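Local coordinates for penicillin-binding protein 2 (Pbp2) (Helicobacter pylori, PDB 5LP5), which probably acts as a penicillin-binding peptidoglycan transpeptidase in cell-wall synthesis and the upkeep of cell shape, and forms a complex with MreC, at residues G72-S77 and L118-G123. Numbering follows the deposited sequence.
Sequences GVFLPS and LIKVVG
Segments 72-77 and 118-123 pair antiparallel. G72 CA lies against V122 O in a CA-H...O contact, and the pairing begins with V73, which gives its N-H to V122 O (2.8 Å between V73 N and V122 O), while its own carbonyl faces two amides of the partner. V121 N approaches V73 O nearly along the C=O axis at 2.7 Å, and V122 N adds a weak bond to the same oxygen; V121 is in a helical backbone conformation. On the side of the sheet where V73 and V122 meet CB to CB, helices 81-94 and 102-107 pack.

F74 projects to the other side, its CG beside the backbone N and anti to the carbonyl carbon (chi1 -74°), which lays the ring alongside the opposing backbone. K120 CA sits over one ring face in a CH-pi contact, 3.9 Å from the centroid, and K120 CB lies 3.6 Å from F74 CE1; L118 C and I119 N lie at the ring's edge. The lysine tail leads off to a weak bond with N111, and the ring also touches L146 and L148 of strand 144-152.

L75 and I119 form a reciprocal pair: L75 N to I119 O measures 3.0 Å, and I119 N to L75 O is straighter (167° at the hydrogen). The L75 and V121 side chains cross obliquely, L75 CD1 3.5 Å from V121 CG2. L118 CD2 packs against P76 CA, and beyond it S77 CB rests on I119 CD1, with S77 OG bonded to N117 O. The one-residue shift of register between V73 and F74, with V121 and V122 both facing V73, is a classic beta bulge, here within the mixed sheet of the family's N-terminal dimerisation domain.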
ATOM      1  N   GLY A  72     -13.094  -2.732   2.602  1.00 39.59           N
ATOM      2  CA  GLY A  72     -13.495  -3.486   3.763  1.00 40.86           C
ATOM      3  C   GLY A  72     -14.885  -3.036   4.129  1.00 43.39           C
ATOM      4  O   GLY A  72     -15.147  -1.847   4.177  1.00 43.14           O
ATOM      5  N   VAL A  73     -15.797  -3.978   4.357  1.00 46.02           N
ATOM      6  CA  VAL A  73     -17.144  -3.612   4.777  1.00 49.00           C
ATOM      7  C   VAL A  73     -17.262  -3.792   6.284  1.00 51.70           C
ATOM      8  O   VAL A  73     -16.967  -4.860   6.809  1.00 50.41           O
ATOM      9  CB  VAL A  73     -18.214  -4.423   4.022  1.00 48.68           C
ATOM     10  CG1 VAL A  73     -19.610  -4.088   4.528  1.00 49.92           C
ATOM     11  CG2 VAL A  73     -18.118  -4.152   2.527  1.00 47.14           C
ATOM     12  N   PHE A  74     -17.701  -2.740   6.966  1.00 57.53           N
ATOM     13  CA  PHE A  74     -17.728  -2.705   8.422  1.00 63.92           C
ATOM     14  C   PHE A  74     -19.144  -2.511   8.963  1.00 69.23           C
ATOM     15  O   PHE A  74     -19.952  -1.776   8.366  1.00 74.97           O
ATOM     16  CB  PHE A  74     -16.894  -1.531   8.915  1.00 67.25           C
ATOM     17  CG  PHE A  74     -15.416  -1.730   8.799  1.00 67.89           C
ATOM     18  CD1 PHE A  74     -14.667  -2.005   9.933  1.00 72.94           C
ATOM     19  CD2 PHE A  74     -14.766  -1.610   7.577  1.00 68.07           C
ATOM     20  CE1 PHE A  74     -13.296  -2.167   9.855  1.00 73.73           C
ATOM     21  CE2 PHE A  74     -13.396  -1.776   7.488  1.00 70.44           C
ATOM     22  CZ  PHE A  74     -12.656  -2.043   8.632  1.00 72.82           C
ATOM     23  N   LEU A  75     -19.418  -3.155  10.102  1.00 70.12           N
ATOM     24  CA  LEU A  75     -20.639  -2.916  10.883  1.00 68.69           C
ATOM     25  C   LEU A  75     -20.269  -2.373  12.272  1.00 75.83           C
ATOM     26  O   LEU A  75     -19.180  -2.651  12.773  1.00 79.48           O
ATOM     27  CB  LEU A  75     -21.451  -4.201  11.007  1.00 65.33           C
ATOM     28  CG  LEU A  75     -22.074  -4.740   9.711  1.00 65.65           C
ATOM     29  CD1 LEU A  75     -22.638  -6.142   9.925  1.00 66.52           C
ATOM     30  CD2 LEU A  75     -23.167  -3.818   9.173  1.00 66.22           C
ATOM     31  N   PRO A  76     -21.160  -1.575  12.892  1.00 86.51           N
ATOM     32  CA  PRO A  76     -20.817  -1.027  14.209  1.00 90.59           C
ATOM     33  C   PRO A  76     -20.900  -2.100  15.311  1.00 95.59           C
ATOM     34  O   PRO A  76     -21.717  -3.021  15.221  1.00 93.38           O
ATOM     35  CB  PRO A  76     -21.847   0.089  14.403  1.00 89.35           C
ATOM     36  CG  PRO A  76     -23.024  -0.330  13.586  1.00 91.49           C
ATOM     37  CD  PRO A  76     -22.512  -1.178  12.455  1.00 89.90           C
ATOM     38  N   SER A  77     -20.034  -1.997  16.318  1.00107.02           N
ATOM     39  CA  SER A  77     -19.989  -2.989  17.397  1.00117.56           C
ATOM     40  C   SER A  77     -21.132  -2.782  18.387  1.00121.01           C
ATOM     41  O   SER A  77     -21.581  -1.659  18.611  1.00120.91           O
ATOM     42  CB  SER A  77     -18.638  -2.946  18.133  1.00124.22           C
ATOM     43  OG  SER A  77     -18.376  -1.674  18.709  1.00131.83           O
ATOM     44  N   LEU A 118     -15.744   0.128  15.258  1.00 95.78           N
ATOM     45  CA  LEU A 118     -16.189  -0.593  14.044  1.00 83.92           C
ATOM     46  C   LEU A 118     -15.546  -1.950  13.791  1.00 76.47           C
ATOM     47  O   LEU A 118     -14.341  -2.098  13.916  1.00 77.63           O
ATOM     48  CB  LEU A 118     -15.959   0.295  12.810  1.00 80.70           C
ATOM     49  CG  LEU A 118     -16.822   1.558  12.701  1.00 80.99           C
ATOM     50  CD1 LEU A 118     -16.276   2.535  11.673  1.00 74.22           C
ATOM     51  CD2 LEU A 118     -18.263   1.179  12.387  1.00 87.13           C
ATOM     52  N   ILE A 119     -16.360  -2.917  13.372  1.00 72.38           N
ATOM     53  CA  ILE A 119     -15.924  -4.307  13.145  1.00 77.51           C
ATOM     54  C   ILE A 119     -15.932  -4.715  11.658  1.00 72.04           C
ATOM     55  O   ILE A 119     -16.946  -4.583  10.976  1.00 74.45           O
ATOM     56  CB  ILE A 119     -16.833  -5.293  13.920  1.00 86.31           C
ATOM     57  CG1 ILE A 119     -16.694  -5.044  15.429  1.00 92.55           C
ATOM     58  CG2 ILE A 119     -16.495  -6.741  13.565  1.00 87.83           C
ATOM     59  CD1 ILE A 119     -17.519  -5.945  16.333  1.00 95.77           C
ATOM     60  N   LYS A 120     -14.818  -5.268  11.180  1.00 65.45           N
ATOM     61  CA  LYS A 120     -14.653  -5.607   9.756  1.00 59.74           C
ATOM     62  C   LYS A 120     -15.352  -6.911   9.352  1.00 53.04           C
ATOM     63  O   LYS A 120     -14.869  -7.984   9.656  1.00 50.66           O
ATOM     64  CB  LYS A 120     -13.155  -5.696   9.394  1.00 60.28           C
ATOM     65  CG  LYS A 120     -12.892  -5.999   7.917  1.00 61.68           C
ATOM     66  CD  LYS A 120     -11.430  -5.843   7.543  1.00 62.33           C
ATOM     67  CE  LYS A 120     -10.613  -6.999   8.087  1.00 65.88           C
ATOM     68  NZ  LYS A 120      -9.155  -6.731   8.003  1.00 65.27           N
ATOM     69  N   VAL A 121     -16.457  -6.828   8.626  1.00 50.25           N
ATOM     70  CA  VAL A 121     -17.176  -8.044   8.206  1.00 53.90           C
ATOM     71  C   VAL A 121     -16.593  -8.733   6.960  1.00 54.95           C
ATOM     72  O   VAL A 121     -16.316  -9.934   6.981  1.00 60.23           O
ATOM     73  CB  VAL A 121     -18.667  -7.774   7.946  1.00 54.30           C
ATOM     74  CG1 VAL A 121     -19.380  -9.066   7.556  1.00 52.59           C
ATOM     75  CG2 VAL A 121     -19.323  -7.160   9.173  1.00 56.59           C
ATOM     76  N   VAL A 122     -16.464  -7.991   5.863  1.00 54.92           N
ATOM     77  CA  VAL A 122     -15.707  -8.465   4.702  1.00 53.89           C
ATOM     78  C   VAL A 122     -14.469  -7.618   4.570  1.00 54.51           C
ATOM     79  O   VAL A 122     -14.541  -6.403   4.682  1.00 55.25           O
ATOM     80  CB  VAL A 122     -16.490  -8.351   3.384  1.00 52.81           C
ATOM     81  CG1 VAL A 122     -15.698  -8.983   2.258  1.00 51.10           C
ATOM     82  CG2 VAL A 122     -17.842  -9.031   3.505  1.00 55.34           C
ATOM     83  N   GLY A 123     -13.341  -8.265   4.334  1.00 54.59           N
ATOM     84  CA  GLY A 123     -12.069  -7.575   4.188  1.00 53.29           C
ATOM     85  C   GLY A 123     -11.446  -7.948   2.863  1.00 53.30           C
ATOM     86  O   GLY A 123     -11.948  -8.823   2.148  1.00 50.61           O
TER